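Side-chain contacts in MUTM (fpg) protein (Thermus thermophilus, PDB 1EE8), which is a DNA-repair protein of the MutM (Fpg) family, combining a beta-rich N-terminal domain, a helical H2TH domain and a zinc finger: residues 103-108 against 113-118; 25-28 against 32-35. All blocks are in the same frame, centred on the assembly; numbering follows the deposited sequence.

Contact 1. Residues 103-108 against 113-118; sequences RLFGVR and REIPLL
Gly106 O and Glu114 OE2 are bridged by water 1, which lies 2.7 Å from Gly106 O and 2.8 Å from Glu114 OE2. Both are acceptors placed to receive a proton from it, but the water has more acceptors within reach than it has protons, so the two bonds need not both be made at every moment. The carboxylate gets there on an extended chain, running past Val107 in the opposite sense, and OE2 comes within 4.0 Å of Val107 CG1. Glu114 is the exposed member of a contact whose other touching residues are buried.

Deeper in, Ile115 covers the Phe105 ring. Its CG1 stands over the ring centre, 3.9 Å from the Phe105 centroid and 13° off the ring normal, a CH-pi contact. The terminal CD1 reaches further back, to the root of the aromatic side chain, where it meets Phe105 CB at 3.5 Å and touches CG as closely. Ile115 CD1 also approaches Val107 CG1 at 4.4 Å, so one methyl bears on two residues of the strand. The Ile115 chi1 of -34° is some way from a staggered value, and this twist helps to set CG1 over the ring, with CD1 displaced toward the CB end. Leu118 N bonds to Ile115 O at 3.0 Å.

Strand 103-108 runs between strand 33-34, parallel to it, and antiparallel strand 62-67, and after it the chain doubles back so that 113-118 packs on one face of the sheet. Phe105 and Ile115 both touch Val65 of strand 62-67, while Ile115, Leu117 and Leu118 lean on Phe53 of strand 53-58. At the strand's far end, Arg108 makes a salt bridge with Glu40 of the second subunit.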
loop_
_atom_site.group_PDB
_atom_site.type_symbol
_atom_site.label_atom_id
_atom_site.label_comp_id
_atom_site.label_asym_id
_atom_site.label_seq_id
_atom_site.Cartn_x
_atom_site.Cartn_y
_atom_site.Cartn_z
ATOM N N ARG A 103 2.250 14.525 -9.473
ATOM C CA ARG A 103 2.163 13.725 -8.263
ATOM C C ARG A 103 1.362 12.464 -8.562
ATOM O O ARG A 103 0.559 12.445 -9.490
ATOM C CB ARG A 103 1.460 14.515 -7.152
ATOM C CG ARG A 103 2.206 15.756 -6.675
ATOM C CD ARG A 103 3.370 15.386 -5.778
ATOM N NE ARG A 103 4.047 16.568 -5.242
ATOM C CZ ARG A 103 4.853 17.357 -5.949
ATOM N NH1 ARG A 103 5.422 18.412 -5.377
ATOM N NH2 ARG A 103 5.102 17.091 -7.223
ATOM N N LEU A 104 1.604 11.411 -7.790
ATOM C CA LEU A 104 0.862 10.162 -7.938
ATOM C C LEU A 104 0.349 9.820 -6.547
ATOM O O LEU A 104 1.060 10.002 -5.557
ATOM C CB LEU A 104 1.754 9.020 -8.448
ATOM C CG LEU A 104 2.149 8.992 -9.932
ATOM C CD1 LEU A 104 2.966 7.718 -10.206
ATOM C CD2 LEU A 104 0.903 9.035 -10.821
ATOM N N PHE A 105 -0.881 9.328 -6.479
ATOM C CA PHE A 105 -1.493 8.972 -5.207
ATOM C C PHE A 105 -2.151 7.604 -5.257
ATOM O O PHE A 105 -3.078 7.377 -6.037
ATOM C CB PHE A 105 -2.570 9.991 -4.829
ATOM C CG PHE A 105 -2.084 11.405 -4.763
ATOM C CD1 PHE A 105 -1.560 11.921 -3.581
ATOM C CD2 PHE A 105 -2.175 12.233 -5.876
ATOM C CE1 PHE A 105 -1.138 13.250 -3.507
ATOM C CE2 PHE A 105 -1.753 13.567 -5.810
ATOM C CZ PHE A 105 -1.235 14.071 -4.618
ATOM N N GLY A 106 -1.668 6.693 -4.423
ATOM C CA GLY A 106 -2.270 5.376 -4.351
ATOM C C GLY A 106 -3.283 5.526 -3.233
ATOM O O GLY A 106 -2.923 5.913 -2.121
ATOM N N VAL A 107 -4.547 5.249 -3.512
ATOM C CA VAL A 107 -5.567 5.400 -2.479
ATOM C C VAL A 107 -6.686 4.374 -2.587
ATOM O O VAL A 107 -6.944 3.844 -3.660
ATOM C CB VAL A 107 -6.236 6.789 -2.556
ATOM C CG1 VAL A 107 -5.207 7.899 -2.321
ATOM C CG2 VAL A 107 -6.907 6.951 -3.907
ATOM N N ARG A 108 -7.335 4.087 -1.463
ATOM C CA ARG A 108 -8.472 3.180 -1.484
ATOM C C ARG A 108 -9.468 4.004 -2.295
ATOM O O ARG A 108 -9.460 5.230 -2.206
ATOM C CB ARG A 108 -9.006 2.950 -0.073
ATOM C CG ARG A 108 -8.061 2.170 0.826
ATOM C CD ARG A 108 -8.614 0.779 1.127
ATOM N NE ARG A 108 -8.851 -0.013 -0.081
ATOM C CZ ARG A 108 -9.402 -1.225 -0.082
ATOM N NH1 ARG A 108 -9.776 -1.789 1.063
ATOM N NH2 ARG A 108 -9.581 -1.876 -1.225
ATOM N N ARG A 113 -8.794 12.122 1.058
ATOM C CA ARG A 113 -8.355 12.941 2.187
ATOM C C ARG A 113 -7.012 13.606 1.905
ATOM O O ARG A 113 -6.695 14.649 2.475
ATOM C CB ARG A 113 -8.236 12.088 3.454
ATOM C CG ARG A 113 -9.562 11.694 4.085
ATOM C CD ARG A 113 -9.338 10.786 5.287
ATOM N NE ARG A 113 -8.694 9.532 4.905
ATOM C CZ ARG A 113 -8.220 8.638 5.767
ATOM N NH1 ARG A 113 -7.651 7.526 5.321
ATOM N NH2 ARG A 113 -8.307 8.855 7.075
ATOM N N GLU A 114 -6.224 12.995 1.028
ATOM C CA GLU A 114 -4.918 13.531 0.670
ATOM C C GLU A 114 -5.008 14.400 -0.576
ATOM O O GLU A 114 -4.088 15.156 -0.881
ATOM C CB GLU A 114 -3.931 12.389 0.427
ATOM C CG GLU A 114 -3.485 11.673 1.693
ATOM C CD GLU A 114 -2.758 10.371 1.407
ATOM O OE1 GLU A 114 -2.085 9.857 2.325
ATOM O OE2 GLU A 114 -2.869 9.855 0.271
ATOM N N ILE A 115 -6.129 14.291 -1.281
ATOM C CA ILE A 115 -6.365 15.050 -2.506
ATOM C C ILE A 115 -7.734 15.731 -2.387
ATOM O O ILE A 115 -8.645 15.468 -3.172
ATOM C CB ILE A 115 -6.380 14.103 -3.722
ATOM C CG1 ILE A 115 -5.384 12.961 -3.495
ATOM C CG2 ILE A 115 -5.987 14.863 -4.983
ATOM C CD1 ILE A 115 -5.580 11.782 -4.419
ATOM N N PRO A 116 -7.892 16.619 -1.396
ATOM C CA PRO A 116 -9.160 17.326 -1.181
ATOM C C PRO A 116 -9.724 18.103 -2.371
ATOM O O PRO A 116 -10.941 18.203 -2.522
ATOM C CB PRO A 116 -8.862 18.212 0.031
ATOM C CG PRO A 116 -7.387 18.427 -0.053
ATOM C CD PRO A 116 -6.873 17.069 -0.431
ATOM N N LEU A 117 -8.855 18.651 -3.215
ATOM C CA LEU A 117 -9.324 19.393 -4.384
ATOM C C LEU A 117 -10.261 18.496 -5.180
ATOM O O LEU A 117 -11.274 18.939 -5.719
ATOM C CB LEU A 117 -8.148 19.814 -5.273
ATOM C CG LEU A 117 -8.533 20.432 -6.627
ATOM C CD1 LEU A 117 -9.383 21.674 -6.401
ATOM C CD2 LEU A 117 -7.280 20.781 -7.424
ATOM N N LEU A 118 -9.908 17.220 -5.231
ATOM C CA LEU A 118 -10.680 16.232 -5.957
ATOM C C LEU A 118 -12.091 16.074 -5.378
ATOM O O LEU A 118 -13.007 15.610 -6.063
ATOM C CB LEU A 118 -9.926 14.903 -5.914
ATOM C CG LEU A 118 -10.271 13.810 -6.913
ATOM C CD1 LEU A 118 -10.368 14.384 -8.314
ATOM C CD2 LEU A 118 -9.198 12.733 -6.830
HETATM O O HOH W 1 -1.643 8.281 -1.633
#

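Contact 2. Residues 25-28 against 32-35; sequences VVHR and RYRN
His27 and Tyr33 carry this contact, each giving up about as much surface as the other, with the imidazole offering a face and the tyrosine its CB and one ring edge. Tyr33 CB stands 3.6 Å from the centroid of the His27 ring and 10° off its normal, a CH-pi contact centred on the imidazole. From the same residue, CD2 leads the phenol edge onto the CB side of the imidazole, 3.6 Å from His27 CG. The result is a T-shaped (edge-to-face) pair with ring centroids 5.2 Å apart and planes at 77°. With CG lying between its backbone N and carbonyl carbon (chi1 74°), His27 swings its ring across toward strand 33-34 and past the tyrosine in the opposite direction. Tyr33 O comes in near the far end of the imidazole, 3.4 Å from His27 NE2, but at an angle too poor for a hydrogen bond. On the tyrosine itself, one face is overlain toward its rim by Arg32 CB, 3.7 Å above the plane.

The N-terminal domain of this family is a beta-sandwich, and the contact joins segments on or next to strands 21-26 and 33-34, which are far apart in sheet order: 21-26 has 82-88 beside it, whereas 33-34 lies next to 103-108. A short loop links the two segments, and the aromatic pair closes across it. Tyr33 also packs against Leu104 of strand 103-108 and Arg83 of strand 82-88, and His27 touches Ala84 and Thr36. In the connecting loop, Asp29 forms a salt bridge with Arg32 NH1. Arg34 points away from segment 25-28 at its first side-chain bond; its side chain packs on Phe105, and Arg34 NE is hydrogen-bonded to Ala31 O.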
loop_
_atom_site.group_PDB
_atom_site.type_symbol
_atom_site.label_atom_id
_atom_site.label_comp_id
_atom_site.label_asym_id
_atom_site.label_seq_id
_atom_site.Cartn_x
_atom_site.Cartn_y
_atom_site.Cartn_z
ATOM N N VAL A 25 4.598 -0.090 -10.159
ATOM C CA VAL A 25 4.741 1.339 -10.360
ATOM C C VAL A 25 6.155 1.568 -9.878
ATOM O O VAL A 25 6.433 1.547 -8.674
ATOM C CB VAL A 25 3.774 2.161 -9.488
ATOM C CG1 VAL A 25 3.910 3.643 -9.830
ATOM C CG2 VAL A 25 2.347 1.692 -9.714
ATOM N N VAL A 26 7.047 1.775 -10.829
ATOM C CA VAL A 26 8.450 1.942 -10.520
ATOM C C VAL A 26 8.888 3.390 -10.376
ATOM O O VAL A 26 8.623 4.224 -11.236
ATOM C CB VAL A 26 9.310 1.253 -11.607
ATOM C CG1 VAL A 26 10.777 1.204 -11.182
ATOM C CG2 VAL A 26 8.777 -0.150 -11.860
ATOM N N HIS A 27 9.569 3.671 -9.274
ATOM C CA HIS A 27 10.091 5.004 -9.015
ATOM C C HIS A 27 10.912 4.963 -7.733
ATOM O O HIS A 27 10.971 3.941 -7.046
ATOM C CB HIS A 27 8.954 6.020 -8.835
ATOM C CG HIS A 27 8.248 5.902 -7.522
ATOM N ND1 HIS A 27 7.082 5.181 -7.361
ATOM C CD2 HIS A 27 8.574 6.366 -6.291
ATOM C CE1 HIS A 27 6.724 5.205 -6.089
ATOM N NE2 HIS A 27 7.613 5.917 -5.418
ATOM N N ARG A 28 11.562 6.079 -7.429
ATOM C CA ARG A 28 12.319 6.188 -6.198
ATOM C C ARG A 28 12.132 7.593 -5.633
ATOM O O ARG A 28 13.087 8.296 -5.296
ATOM C CB ARG A 28 13.800 5.848 -6.412
ATOM C CG ARG A 28 14.574 6.706 -7.378
ATOM C CD ARG A 28 15.914 6.006 -7.644
ATOM N NE ARG A 28 16.941 6.842 -8.261
ATOM C CZ ARG A 28 16.767 7.595 -9.340
ATOM N NH1 ARG A 28 15.586 7.640 -9.945
ATOM N NH2 ARG A 28 17.782 8.300 -9.823
ATOM N N ARG A 32 6.871 12.334 -3.808
ATOM C CA ARG A 32 5.946 12.764 -4.853
ATOM C C ARG A 32 4.954 11.680 -5.285
ATOM O O ARG A 32 3.813 11.972 -5.624
ATOM C CB ARG A 32 6.732 13.239 -6.078
ATOM C CG ARG A 32 7.570 14.496 -5.862
ATOM C CD ARG A 32 8.179 14.969 -7.187
ATOM N NE ARG A 32 8.848 16.265 -7.083
ATOM C CZ ARG A 32 10.046 16.459 -6.534
ATOM N NH1 ARG A 32 10.727 15.434 -6.034
ATOM N NH2 ARG A 32 10.566 17.683 -6.484
ATOM N N TYR A 33 5.406 10.433 -5.290
ATOM C CA TYR A 33 4.564 9.308 -5.686
ATOM C C TYR A 33 4.294 8.525 -4.423
ATOM O O TYR A 33 5.085 7.679 -4.011
ATOM C CB TYR A 33 5.311 8.492 -6.733
ATOM C CG TYR A 33 5.902 9.412 -7.766
ATOM C CD1 TYR A 33 5.139 10.446 -8.307
ATOM C CD2 TYR A 33 7.241 9.315 -8.140
ATOM C CE1 TYR A 33 5.694 11.369 -9.184
ATOM C CE2 TYR A 33 7.803 10.233 -9.018
ATOM C CZ TYR A 33 7.025 11.261 -9.529
ATOM O OH TYR A 33 7.590 12.214 -10.334
ATOM N N ARG A 34 3.159 8.837 -3.808
ATOM C CA ARG A 34 2.775 8.254 -2.533
ATOM C C ARG A 34 1.884 7.033 -2.557
ATOM O O ARG A 34 0.884 6.988 -3.281
ATOM C CB ARG A 34 2.109 9.332 -1.688
ATOM C CG ARG A 34 2.960 10.571 -1.517
ATOM C CD ARG A 34 2.134 11.747 -1.013
ATOM N NE ARG A 34 2.909 12.983 -1.065
ATOM C CZ ARG A 34 2.380 14.202 -1.126
ATOM N NH1 ARG A 34 1.062 14.360 -1.144
ATOM N NH2 ARG A 34 3.173 15.266 -1.168
ATOM N N ASN A 35 2.257 6.048 -1.741
ATOM C CA ASN A 35 1.494 4.814 -1.604
ATOM C C ASN A 35 1.184 4.141 -2.929
ATOM O O ASN A 35 0.096 3.605 -3.109
ATOM C CB ASN A 35 0.181 5.108 -0.866
ATOM C CG ASN A 35 0.410 5.733 0.495
ATOM O OD1 ASN A 35 -0.010 6.863 0.761
ATOM N ND2 ASN A 35 1.086 5.001 1.365
#

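How the contacts relate
Contact 2 comes first along the chain and closes before contact 1 opens; their centres are 13 Å apart, on the same side of the chain's centre. Strands 33-34 and 103-108 are parallel neighbours in one mixed sheet. Probable backbone hydrogen bonds join them, Gly106 N to Arg34 O at 2.8 Å and Arg34 N to Leu104 O at 3.0 Å. Arg34 NH1 also packs against Phe105 CE1. Contact 1 therefore adds a returning loop to a face of the sheet, while contact 2 ties one outermost strand of the sheet, 33-34, to the end of 21-26, several strands away in sheet order; both belong to the packing of the N-terminal beta-sandwich, remote from the zinc finger.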